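Local coordinates for surface protein SPB1 (Streptococcus agalactiae, PDB 4UZG) that forms the backbone of the group B streptococcal pilus 2b, its subunits probably being joined covalently end to end by a sortase, at residues I21-A26 against A149-N154; D42-A47 against V125-V130; G55-T60 against L84-N89; V59-G64 against T69-G74. One frame throughout, in Å; residues are numbered along the deposited sequence. Where two conformers were deposited one is given.

Contact 1: residues I21-A26 against A149-N154; sequences ITYKNA and ATINPN
Ile-151 is the bump here: its side chain pushes into the hollow between Ile-21 and Tyr-23, the two residues of strand 16-26 that face it. One branch goes each way. The methyl CG2 sits over the middle of the Tyr-23 ring, 3.7 Å from the centroid and 12° off the normal, a clean CH-pi contact. The other branch ends in CD1, which rests against Ile-21 CG2 at 3.8 Å. Tyr-23 can lie flat along Ile-151 because its CG is anti to the backbone N (chi1 179°), and Ile-151 CB closes on the rim of the ring at CD1, 3.6 Å away. The backbone N of Asn-25 lies on the opposite face, displaced toward the rim. One step back, the small Ala-149 takes the tip of Ile-21, with CD1 to CB at 3.7 Å. At the far end Tyr-23 OH is 3.2 Å from a water, which donates to Ile-151 O (2.7 Å from the water). No direct hydrogen bond joins the two segments; with axes 8.6 Å apart and inclined by 30°, this is face-to-face packing across the interior of a beta sandwich.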
loop_
_atom_site.group_PDB
_atom_site.type_symbol
_atom_site.label_atom_id
_atom_site.label_comp_id
_atom_site.label_asym_id
_atom_site.label_seq_id
_atom_site.Cartn_x
_atom_site.Cartn_y
_atom_site.Cartn_z
ATOM N N ILE A 21 -14.354 -0.041 2.789
ATOM C CA ILE A 21 -14.967 0.766 3.839
ATOM C C ILE A 21 -16.261 0.060 4.223
ATOM O O ILE A 21 -17.087 -0.224 3.356
ATOM C CB ILE A 21 -15.311 2.176 3.338
ATOM C CG1 ILE A 21 -14.054 2.912 2.881
ATOM C CG2 ILE A 21 -16.056 2.941 4.431
ATOM C CD1 ILE A 21 -14.380 4.118 2.002
ATOM N N THR A 22 -16.454 -0.210 5.501
ATOM C CA THR A 22 -17.623 -0.938 6.011
ATOM C C THR A 22 -18.288 -0.095 7.103
ATOM O O THR A 22 -17.592 0.378 8.019
ATOM C CB THR A 22 -17.193 -2.351 6.574
ATOM O OG1 THR A 22 -16.521 -3.100 5.540
ATOM C CG2 THR A 22 -18.372 -3.154 7.093
ATOM N N TYR A 23 -19.611 0.061 7.028
ATOM C CA TYR A 23 -20.386 0.779 8.027
ATOM C C TYR A 23 -21.594 -0.081 8.346
ATOM O O TYR A 23 -22.450 -0.305 7.505
ATOM C CB TYR A 23 -20.817 2.115 7.463
ATOM C CG TYR A 23 -21.642 2.971 8.384
ATOM C CD1 TYR A 23 -21.039 3.804 9.311
ATOM C CD2 TYR A 23 -23.019 3.030 8.242
ATOM C CE1 TYR A 23 -21.779 4.645 10.100
ATOM C CE2 TYR A 23 -23.787 3.865 9.038
ATOM C CZ TYR A 23 -23.157 4.664 9.965
ATOM O OH TYR A 23 -23.912 5.511 10.737
ATOM N N LYS A 24 -21.655 -0.562 9.576
ATOM C CA LYS A 24 -22.635 -1.559 9.971
ATOM C C LYS A 24 -23.880 -1.009 10.600
ATOM O O LYS A 24 -24.819 -1.761 10.892
ATOM C CB LYS A 24 -22.002 -2.562 10.918
ATOM C CG LYS A 24 -20.981 -3.472 10.250
ATOM C CD LYS A 24 -20.988 -4.799 11.022
ATOM C CE LYS A 24 -19.762 -5.643 10.874
ATOM N NZ LYS A 24 -18.592 -4.947 11.434
ATOM N N ASN A 25 -23.943 0.275 10.820
ATOM C CA ASN A 25 -25.102 0.747 11.563
ATOM C C ASN A 25 -26.153 1.503 10.759
ATOM O O ASN A 25 -26.782 2.407 11.298
ATOM C CB ASN A 25 -24.553 1.525 12.746
ATOM C CG ASN A 25 -23.562 0.673 13.540
ATOM O OD1 ASN A 25 -23.750 -0.539 13.659
ATOM N ND2 ASN A 25 -22.505 1.284 14.070
ATOM N N ALA A 26 -26.409 1.113 9.507
ATOM C CA ALA A 26 -27.226 1.974 8.664
ATOM C C ALA A 26 -28.703 1.649 8.847
ATOM O O ALA A 26 -29.177 0.602 8.405
ATOM C CB ALA A 26 -26.805 1.842 7.233
ATOM N N ALA A 149 -11.757 7.565 6.044
ATOM C CA ALA A 149 -13.114 7.585 5.530
ATOM C C ALA A 149 -14.059 7.884 6.678
ATOM O O ALA A 149 -13.975 7.274 7.731
ATOM C CB ALA A 149 -13.475 6.254 4.913
ATOM N N THR A 150 -15.002 8.793 6.437
ATOM C CA THR A 150 -16.070 9.070 7.389
ATOM C C THR A 150 -17.392 8.661 6.741
ATOM O O THR A 150 -17.558 8.774 5.511
ATOM C CB THR A 150 -16.117 10.539 7.804
ATOM O OG1 THR A 150 -16.361 11.341 6.650
ATOM C CG2 THR A 150 -14.859 10.958 8.507
ATOM N N ILE A 151 -18.338 8.238 7.575
ATOM C CA ILE A 151 -19.677 7.934 7.133
ATOM C C ILE A 151 -20.636 8.630 8.110
ATOM O O ILE A 151 -20.568 8.389 9.320
ATOM C CB ILE A 151 -19.952 6.428 7.082
ATOM C CG1 ILE A 151 -18.881 5.701 6.241
ATOM C CG2 ILE A 151 -21.387 6.195 6.570
ATOM C CD1 ILE A 151 -17.718 5.069 7.087
ATOM N N ASN A 152 -21.510 9.469 7.571
ATOM C CA ASN A 152 -22.432 10.258 8.401
ATOM C C ASN A 152 -23.832 10.190 7.798
ATOM O O ASN A 152 -23.991 10.224 6.572
ATOM C CB ASN A 152 -22.029 11.731 8.412
ATOM C CG ASN A 152 -20.803 12.022 9.252
ATOM O OD1 ASN A 152 -20.873 12.133 10.464
ATOM N ND2 ASN A 152 -19.655 12.153 8.596
ATOM N N PRO A 153 -24.872 10.168 8.643
ATOM C CA PRO A 153 -26.235 10.367 8.141
ATOM C C PRO A 153 -26.462 11.822 7.807
ATOM O O PRO A 153 -25.878 12.704 8.443
ATOM C CB PRO A 153 -27.083 9.934 9.329
ATOM C CG PRO A 153 -26.245 10.345 10.520
ATOM C CD PRO A 153 -24.810 10.096 10.107
ATOM N N ASN A 154 -27.378 12.058 6.876
ATOM C CA ASN A 154 -27.907 13.396 6.613
ATOM C C ASN A 154 -26.761 14.389 6.444
ATOM O O ASN A 154 -25.905 14.158 5.589
ATOM C CB ASN A 154 -28.952 13.760 7.670
ATOM C CG ASN A 154 -30.152 12.850 7.590
ATOM O OD1 ASN A 154 -30.303 12.072 6.646
ATOM N ND2 ASN A 154 -31.046 12.964 8.571
HETATM O O HOH W 1 -22.073 7.940 11.563
#

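Contact 2: residues D42-A47 against V125-V130; sequences DTMPSA and VTYTGV
Met-44 lays its sulfur against the edge of the Tyr-127 ring, a Met-aromatic contact in the interior of the pilin's beta sandwich, where the chain leaving strand 37-43 faces strand 121-131. SD is 5.2 Å from the ring centroid and 80° off the normal, so it lies close to the ring plane, beside CE2 (4.0 Å from SD) and the phenol oxygen. The methionine gets there by folding up: its chain bends at both chi2 and chi3, and the terminal methyl CE turns toward Gly-129, with CE 5.0 Å from that residue's CA.

Asp-42 comes to the same phenol from another direction. With chi1 at -170° its carboxylate swings away from the residue's own N and in toward the hydroxyl, and the carboxylate plane stands at 83° to the ring. Tyr-127 OH donates a weak hydrogen bond to OD2. Other aromatic rings help fix the tyrosine: Tyr-19 meets it nearly parallel and Phe-91 edge-to-face.

Asp-42 OD1 has a weak hydrogen bond to Lys-4 NZ, and the Asp-42 side chain also touches Asn-147. A lysine, an asparagine and an acid gathered in a buried, aromatic-lined pocket are consistent with the intramolecular isopeptide sites of Gram-positive pilins, and Tyr-127 would then be a second-shell residue holding the acid. Tyr-127 OH lies 2.7 Å from Asp-42 OD2, its weak bond, and 3.3 Å from Met-44 SD.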
loop_
_atom_site.group_PDB
_atom_site.type_symbol
_atom_site.label_atom_id
_atom_site.label_comp_id
_atom_site.label_asym_id
_atom_site.label_seq_id
_atom_site.Cartn_x
_atom_site.Cartn_y
_atom_site.Cartn_z
ATOM N N ASP A 42 -13.989 10.239 1.692
ATOM C CA ASP A 42 -12.682 9.573 1.834
ATOM C C ASP A 42 -11.604 10.538 1.399
ATOM O O ASP A 42 -11.592 11.003 0.248
ATOM C CB ASP A 42 -12.685 8.327 0.959
ATOM C CG ASP A 42 -11.502 7.429 1.196
ATOM O OD1 ASP A 42 -10.386 7.900 1.437
ATOM O OD2 ASP A 42 -11.677 6.183 1.074
ATOM N N THR A 43 -10.726 10.876 2.342
ATOM C CA THR A 43 -9.576 11.718 2.054
ATOM C C THR A 43 -8.359 10.784 1.956
ATOM O O THR A 43 -7.936 10.192 2.947
ATOM C CB THR A 43 -9.349 12.762 3.146
ATOM O OG1 THR A 43 -10.537 13.533 3.319
ATOM C CG2 THR A 43 -8.178 13.687 2.788
ATOM N N MET A 44 -7.849 10.652 0.741
ATOM C CA MET A 44 -6.720 9.782 0.439
ATOM C C MET A 44 -5.416 10.500 0.741
ATOM O O MET A 44 -5.380 11.726 0.851
ATOM C CB MET A 44 -6.798 9.405 -1.032
ATOM C CG MET A 44 -7.850 8.358 -1.335
ATOM S SD MET A 44 -7.357 6.708 -0.756
ATOM C CE MET A 44 -6.285 6.196 -2.088
ATOM N N PRO A 45 -4.313 9.745 0.822
ATOM C CA PRO A 45 -2.980 10.352 0.793
ATOM C C PRO A 45 -2.803 11.116 -0.516
ATOM O O PRO A 45 -3.615 11.051 -1.437
ATOM C CB PRO A 45 -2.035 9.152 0.821
ATOM C CG PRO A 45 -2.791 7.994 0.950
ATOM C CD PRO A 45 -4.231 8.280 0.788
ATOM N N SER A 46 -1.722 11.864 -0.599
ATOM C CA SER A 46 -1.331 12.483 -1.853
ATOM C C SER A 46 -1.305 11.437 -2.967
ATOM O O SER A 46 -0.912 10.283 -2.734
ATOM C CB SER A 46 0.088 13.052 -1.707
ATOM O OG SER A 46 0.624 13.439 -2.964
ATOM N N ALA A 47 -1.624 11.848 -4.196
ATOM C CA ALA A 47 -1.552 10.948 -5.331
ATOM C C ALA A 47 -0.106 10.511 -5.628
ATOM O O ALA A 47 0.093 9.532 -6.352
ATOM C CB ALA A 47 -2.157 11.588 -6.555
ATOM N N VAL A 125 -18.235 -0.028 0.706
ATOM C CA VAL A 125 -17.645 0.558 -0.486
ATOM C C VAL A 125 -16.274 -0.070 -0.669
ATOM O O VAL A 125 -15.414 0.054 0.201
ATOM C CB VAL A 125 -17.509 2.094 -0.377
ATOM C CG1 VAL A 125 -16.806 2.677 -1.612
ATOM C CG2 VAL A 125 -18.859 2.762 -0.164
ATOM N N THR A 126 -16.062 -0.725 -1.798
ATOM C CA THR A 126 -14.733 -1.166 -2.158
ATOM C C THR A 126 -14.240 -0.303 -3.307
ATOM O O THR A 126 -15.019 0.155 -4.148
ATOM C CB THR A 126 -14.693 -2.629 -2.562
ATOM O OG1 THR A 126 -15.451 -2.837 -3.751
ATOM C CG2 THR A 126 -15.200 -3.519 -1.467
ATOM N N TYR A 127 -12.929 -0.058 -3.345
ATOM C CA TYR A 127 -12.329 0.712 -4.421
ATOM C C TYR A 127 -10.837 0.399 -4.424
ATOM O O TYR A 127 -10.341 -0.268 -3.515
ATOM C CB TYR A 127 -12.593 2.225 -4.246
ATOM C CG TYR A 127 -11.853 2.866 -3.084
ATOM C CD1 TYR A 127 -12.361 2.856 -1.798
ATOM C CD2 TYR A 127 -10.619 3.458 -3.285
ATOM C CE1 TYR A 127 -11.659 3.426 -0.744
ATOM C CE2 TYR A 127 -9.907 4.035 -2.232
ATOM C CZ TYR A 127 -10.444 4.006 -0.975
ATOM O OH TYR A 127 -9.767 4.567 0.105
ATOM N N THR A 128 -10.130 0.874 -5.440
ATOM C CA THR A 128 -8.709 0.624 -5.520
ATOM C C THR A 128 -7.908 1.910 -5.705
ATOM O O THR A 128 -8.428 2.961 -6.106
ATOM C CB THR A 128 -8.361 -0.363 -6.651
ATOM O OG1 THR A 128 -8.762 0.230 -7.883
ATOM C CG2 THR A 128 -9.042 -1.698 -6.461
ATOM N N GLY A 129 -6.621 1.792 -5.397
ATOM C CA GLY A 129 -5.633 2.802 -5.706
ATOM C C GLY A 129 -4.336 2.108 -6.091
ATOM O O GLY A 129 -4.234 0.880 -6.028
ATOM N N VAL A 130 -3.349 2.892 -6.486
ATOM C CA VAL A 130 -2.037 2.380 -6.886
ATOM C C VAL A 130 -0.959 3.029 -6.028
ATOM O O VAL A 130 -0.890 4.254 -5.920
ATOM C CB VAL A 130 -1.773 2.616 -8.387
ATOM C CG1 VAL A 130 -0.361 2.158 -8.764
ATOM C CG2 VAL A 130 -2.814 1.900 -9.244
#

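Contact 3: residues G55-T60 against L84-N89; sequences GSYEVT and LLEENN
Strands 50-62 and 81-87 are both partners of strand 68-73 in the sheet, and they also meet directly, through Tyr-57 and Gly-55 on one side and Glu-86 and Leu-84 on the other. The carboxylate oxygen Glu-86 OE2 does most of the work, accepting two hydrogen bonds. Gly-55 N donates over 3.0 Å, with an N-H...O angle of 151°, to the syn lone pair of OE2, on the side of OE1. Tyr-57 OH donates over 2.7 Å to the anti lone pair, and OE2 lies in the ring plane at the tyrosine's edge, with the carboxylate turned 53° from that plane. Two donors on different lone pairs should fix how the carboxylate is rotated, and probably favour its charged form.

Glu-86 stands just before the tight turn of the hairpin formed by strands 81-87 and 90-96, so this grip ties that hairpin to the 55-57 bend of the chain. The extended shape of the glutamate beyond CG lets it span the gap from its own strand.

Next to the polar end the contact is greasy. Leu-84 crosses the tyrosine at about a right angle and sets both methyls against the same ring atom: CD1 is 3.6 Å and CD2 3.7 Å from Tyr-57 CE2. Tyr-57 also packs on Tyr-127 and Ile-93, and its ring meets that of Phe-91.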
loop_
_atom_site.group_PDB
_atom_site.type_symbol
_atom_site.label_atom_id
_atom_site.label_comp_id
_atom_site.label_asym_id
_atom_site.label_seq_id
_atom_site.Cartn_x
_atom_site.Cartn_y
_atom_site.Cartn_z
ATOM N N GLY A 55 -13.459 5.872 -10.400
ATOM C CA GLY A 55 -14.398 4.978 -11.035
ATOM C C GLY A 55 -14.285 3.514 -10.643
ATOM O O GLY A 55 -14.924 2.667 -11.267
ATOM N N SER A 56 -13.516 3.183 -9.603
ATOM C CA SER A 56 -13.267 1.779 -9.256
ATOM C C SER A 56 -14.241 1.229 -8.203
ATOM O O SER A 56 -14.061 0.113 -7.739
ATOM C CB SER A 56 -11.830 1.606 -8.785
ATOM O OG SER A 56 -11.590 2.314 -7.577
ATOM N N TYR A 57 -15.256 1.998 -7.838
ATOM C CA TYR A 57 -16.108 1.640 -6.690
ATOM C C TYR A 57 -17.052 0.492 -6.964
ATOM O O TYR A 57 -17.610 0.356 -8.060
ATOM C CB TYR A 57 -16.991 2.842 -6.243
ATOM C CG TYR A 57 -16.208 4.106 -6.239
ATOM C CD1 TYR A 57 -15.343 4.400 -5.200
ATOM C CD2 TYR A 57 -16.237 4.944 -7.333
ATOM C CE1 TYR A 57 -14.507 5.500 -5.239
ATOM C CE2 TYR A 57 -15.413 6.069 -7.382
ATOM C CZ TYR A 57 -14.530 6.320 -6.346
ATOM O OH TYR A 57 -13.689 7.394 -6.373
ATOM N N GLU A 58 -17.262 -0.301 -5.924
ATOM C CA GLU A 58 -18.412 -1.186 -5.836
ATOM C C GLU A 58 -19.101 -0.805 -4.526
ATOM O O GLU A 58 -18.477 -0.852 -3.460
ATOM C CB GLU A 58 -18.009 -2.652 -5.853
ATOM C CG GLU A 58 -19.189 -3.591 -5.819
ATOM C CD GLU A 58 -19.439 -4.272 -7.143
ATOM O OE1 GLU A 58 -19.100 -3.676 -8.188
ATOM O OE2 GLU A 58 -19.966 -5.402 -7.146
ATOM N N VAL A 59 -20.374 -0.437 -4.624
ATOM C CA VAL A 59 -21.124 0.072 -3.488
ATOM C C VAL A 59 -22.303 -0.872 -3.253
ATOM O O VAL A 59 -23.117 -1.070 -4.153
ATOM C CB VAL A 59 -21.634 1.507 -3.732
ATOM C CG1 VAL A 59 -22.294 2.038 -2.481
ATOM C CG2 VAL A 59 -20.488 2.417 -4.190
ATOM N N THR A 60 -22.395 -1.435 -2.052
ATOM C CA THR A 60 -23.460 -2.363 -1.733
ATOM C C THR A 60 -24.101 -2.047 -0.387
ATOM O O THR A 60 -23.484 -1.463 0.516
ATOM C CB THR A 60 -22.951 -3.828 -1.689
ATOM O OG1 THR A 60 -21.957 -3.951 -0.672
ATOM C CG2 THR A 60 -22.407 -4.323 -3.014
ATOM N N LEU A 84 -21.803 10.320 -6.871
ATOM C CA LEU A 84 -20.352 10.335 -6.729
ATOM C C LEU A 84 -19.799 11.709 -7.078
ATOM O O LEU A 84 -20.153 12.285 -8.110
ATOM C CB LEU A 84 -19.746 9.305 -7.687
ATOM C CG LEU A 84 -18.218 9.255 -7.787
ATOM C CD1 LEU A 84 -17.592 8.803 -6.472
ATOM C CD2 LEU A 84 -17.820 8.353 -8.934
ATOM N N LEU A 85 -18.870 12.181 -6.254
ATOM C CA LEU A 85 -18.054 13.345 -6.570
ATOM C C LEU A 85 -16.604 12.975 -6.315
ATOM O O LEU A 85 -16.251 12.532 -5.234
ATOM C CB LEU A 85 -18.426 14.528 -5.677
ATOM C CG LEU A 85 -17.624 15.802 -5.891
ATOM C CD1 LEU A 85 -17.761 16.298 -7.316
ATOM C CD2 LEU A 85 -18.053 16.871 -4.906
ATOM N N GLU A 86 -15.757 13.160 -7.322
ATOM C CA GLU A 86 -14.311 12.914 -7.222
ATOM C C GLU A 86 -13.550 14.193 -7.477
ATOM O O GLU A 86 -13.802 14.870 -8.469
ATOM C CB GLU A 86 -13.849 11.886 -8.255
ATOM C CG GLU A 86 -14.411 10.511 -7.977
ATOM C CD GLU A 86 -14.272 9.535 -9.132
ATOM O OE1 GLU A 86 -14.455 9.922 -10.316
ATOM O OE2 GLU A 86 -13.993 8.354 -8.854
ATOM N N GLU A 87 -12.630 14.533 -6.589
ATOM C CA GLU A 87 -11.808 15.716 -6.759
ATOM C C GLU A 87 -10.495 15.495 -6.033
ATOM O O GLU A 87 -10.481 15.034 -4.900
ATOM C CB GLU A 87 -12.483 16.954 -6.152
ATOM C CG GLU A 87 -13.748 17.426 -6.848
ATOM C CD GLU A 87 -14.364 18.665 -6.191
ATOM O OE1 GLU A 87 -14.012 18.983 -5.036
ATOM O OE2 GLU A 87 -15.211 19.326 -6.826
ATOM N N ASN A 88 -9.398 15.875 -6.670
ATOM C CA ASN A 88 -8.139 16.000 -5.941
ATOM C C ASN A 88 -7.689 14.695 -5.275
ATOM O O ASN A 88 -7.135 14.736 -4.174
ATOM C CB ASN A 88 -8.279 17.089 -4.854
ATOM C CG ASN A 88 -8.597 18.448 -5.424
ATOM O OD1 ASN A 88 -8.038 18.849 -6.443
ATOM N ND2 ASN A 88 -9.510 19.161 -4.777
ATOM N N ASN A 89 -7.929 13.565 -5.920
ATOM C CA ASN A 89 -7.541 12.237 -5.431
ATOM C C ASN A 89 -8.411 11.710 -4.304
ATOM O O ASN A 89 -8.107 10.666 -3.728
ATOM C CB ASN A 89 -6.062 12.195 -5.008
ATOM C CG ASN A 89 -5.455 10.796 -5.091
ATOM O OD1 ASN A 89 -5.569 10.102 -6.103
ATOM N ND2 ASN A 89 -4.772 10.393 -4.020
#

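Contact 4: residues V59-G64 against T69-G74; sequences VTITDG and TTLTQG
Backbone hydrogen bonds come first, between Ile-61 and Thr-69 and between Val-59 and Leu-71. Ile-61 and Thr-69 form an antiparallel hydrogen-bonded pair: Ile-61 N donates to Thr-69 O over 2.9 Å, and Thr-69 N returns a bond of 2.8 Å to Ile-61 O. Leu-71 N adds a third bond, to Val-59 O. Between them Thr-60 and Thr-70 are a non-hydrogen-bonded pair, where Thr-60 CA-H approaches Thr-69 O with CA to O at 3.2 Å.

Two waters extend the ladder. One accepts from Val-59 N and donates to Leu-71 O, standing in for a direct bond at that end; the other donates to Ile-61 O and is 2.7 Å from Thr-69 OG1.

All of this belongs to the beta hairpin of strands 50-62 and 68-73. Its connecting loop carries Asn-67, which together with Ile-68 binds a calcium ion, and the side chain of Thr-69 lies about 5 Å from a bound calcium ion.

Apolar contacts fill the buried face. Leu-71, with CG anti to its carbonyl carbon (chi1 -53°), spreads its two methyls: CD1 meets Val-59 CG1 at 3.8 Å, and CD2 meets Ile-61 CD1 at 3.9 Å in the isoleucine conformer given. On the other face, among threonines, the methyl CG2 of Thr-60 lies against Thr-70 OG1 at 3.7 Å.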
loop_
_atom_site.group_PDB
_atom_site.type_symbol
_atom_site.label_atom_id
_atom_site.label_comp_id
_atom_site.label_asym_id
_atom_site.label_seq_id
_atom_site.Cartn_x
_atom_site.Cartn_y
_atom_site.Cartn_z
ATOM N N VAL A 59 -20.374 -0.437 -4.624
ATOM C CA VAL A 59 -21.124 0.072 -3.488
ATOM C C VAL A 59 -22.303 -0.872 -3.253
ATOM O O VAL A 59 -23.117 -1.070 -4.153
ATOM C CB VAL A 59 -21.634 1.507 -3.732
ATOM C CG1 VAL A 59 -22.294 2.038 -2.481
ATOM C CG2 VAL A 59 -20.488 2.417 -4.190
ATOM N N THR A 60 -22.395 -1.435 -2.052
ATOM C CA THR A 60 -23.460 -2.363 -1.733
ATOM C C THR A 60 -24.101 -2.047 -0.387
ATOM O O THR A 60 -23.484 -1.463 0.516
ATOM C CB THR A 60 -22.951 -3.828 -1.689
ATOM O OG1 THR A 60 -21.957 -3.951 -0.672
ATOM C CG2 THR A 60 -22.407 -4.323 -3.014
ATOM N N ILE A 61 -25.346 -2.497 -0.281
ATOM C CA ILE A 61 -26.089 -2.495 0.963
ATOM C C ILE A 61 -26.449 -3.947 1.255
ATOM O O ILE A 61 -27.046 -4.626 0.418
ATOM C CB ILE A 61 -27.375 -1.632 0.879
ATOM C CG1 ILE A 61 -27.028 -0.184 0.488
ATOM C CG2 ILE A 61 -28.122 -1.695 2.203
ATOM C CD1 ILE A 61 -28.217 0.649 0.187
ATOM N N THR A 62 -26.093 -4.421 2.443
ATOM C CA THR A 62 -26.366 -5.803 2.855
ATOM C C THR A 62 -27.261 -5.770 4.087
ATOM O O THR A 62 -26.923 -5.133 5.091
ATOM C CB THR A 62 -25.068 -6.543 3.176
ATOM O OG1 THR A 62 -24.177 -6.451 2.062
ATOM C CG2 THR A 62 -25.349 -8.016 3.465
ATOM N N ASP A 63 -28.402 -6.426 3.995
ATOM C CA ASP A 63 -29.362 -6.404 5.074
ATOM C C ASP A 63 -29.029 -7.478 6.090
ATOM O O ASP A 63 -28.052 -8.211 5.946
ATOM C CB ASP A 63 -30.809 -6.419 4.556
ATOM C CG ASP A 63 -31.281 -7.774 4.077
ATOM O OD1 ASP A 63 -30.637 -8.813 4.350
ATOM O OD2 ASP A 63 -32.362 -7.786 3.438
ATOM N N GLY A 64 -29.825 -7.547 7.145
ATOM C CA GLY A 64 -29.513 -8.424 8.257
ATOM C C GLY A 64 -29.581 -9.901 7.906
ATOM O O GLY A 64 -29.045 -10.724 8.637
ATOM N N THR A 69 -27.859 -5.549 -2.100
ATOM C CA THR A 69 -28.267 -4.661 -3.173
ATOM C C THR A 69 -27.007 -3.964 -3.678
ATOM O O THR A 69 -26.322 -3.295 -2.916
ATOM C CB THR A 69 -29.279 -3.615 -2.680
ATOM O OG1 THR A 69 -30.417 -4.282 -2.117
ATOM C CG2 THR A 69 -29.721 -2.710 -3.799
ATOM N N THR A 70 -26.683 -4.149 -4.947
ATOM C CA THR A 70 -25.552 -3.466 -5.565
ATOM C C THR A 70 -26.056 -2.163 -6.177
ATOM O O THR A 70 -26.927 -2.193 -7.048
ATOM C CB THR A 70 -24.895 -4.352 -6.608
ATOM O OG1 THR A 70 -24.392 -5.517 -5.944
ATOM C CG2 THR A 70 -23.769 -3.615 -7.308
ATOM N N LEU A 71 -25.510 -1.029 -5.721
ATOM C CA LEU A 71 -25.985 0.282 -6.159
ATOM C C LEU A 71 -25.305 0.694 -7.453
ATOM O O LEU A 71 -24.188 0.266 -7.748
ATOM C CB LEU A 71 -25.717 1.320 -5.077
ATOM C CG LEU A 71 -26.245 0.995 -3.673
ATOM C CD1 LEU A 71 -26.033 2.192 -2.747
ATOM C CD2 LEU A 71 -27.700 0.605 -3.699
ATOM N N THR A 72 -25.998 1.521 -8.224
ATOM C CA THR A 72 -25.443 2.101 -9.425
ATOM C C THR A 72 -25.378 3.619 -9.314
ATOM O O THR A 72 -26.152 4.248 -8.603
ATOM C CB THR A 72 -26.259 1.707 -10.649
ATOM O OG1 THR A 72 -27.587 2.224 -10.529
ATOM C CG2 THR A 72 -26.301 0.189 -10.807
ATOM N N GLN A 73 -24.441 4.203 -10.054
ATOM C CA GLN A 73 -24.170 5.629 -9.963
ATOM C C GLN A 73 -25.267 6.482 -10.611
ATOM O O GLN A 73 -25.745 6.158 -11.697
ATOM C CB GLN A 73 -22.830 5.938 -10.632
ATOM C CG GLN A 73 -22.341 7.345 -10.378
ATOM C CD GLN A 73 -21.028 7.643 -11.086
ATOM O OE1 GLN A 73 -20.259 6.741 -11.427
ATOM N NE2 GLN A 73 -20.782 8.915 -11.331
ATOM N N GLY A 74 -25.653 7.567 -9.936
ATOM C CA GLY A 74 -26.626 8.520 -10.473
ATOM C C GLY A 74 -26.994 9.577 -9.441
ATOM O O GLY A 74 -26.774 9.388 -8.240
HETATM O O HOH W 2 -21.589 -0.478 -7.234
HETATM O O HOH W 3 -29.939 -5.064 0.401
#

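Overall arrangement
Starting from the N terminus, strand 16-26 supplies the first half of contact 1, which closes only when strand 146-153 returns, so the other three contacts fall within its span. Strand 37-43 then opens contact 2, completed by strand 121-131, and this loop in turn encloses contacts 3 and 4. Those two both begin on strand 50-62 and share Val-59 and Thr-60; contact 4 closes first, at 69-74, and contact 3 afterwards, at 84-89. None cross. Contacts 1 and 2 join facing walls of the sandwich and touch through Ile-21, Asp-42 and Tyr-127. Contact 4 pairs neighbouring strands, while contact 3 links 50-62 to 81-87, two places along, and meets contact 2 through strand 121-131 and through Pro-45 and Asn-89.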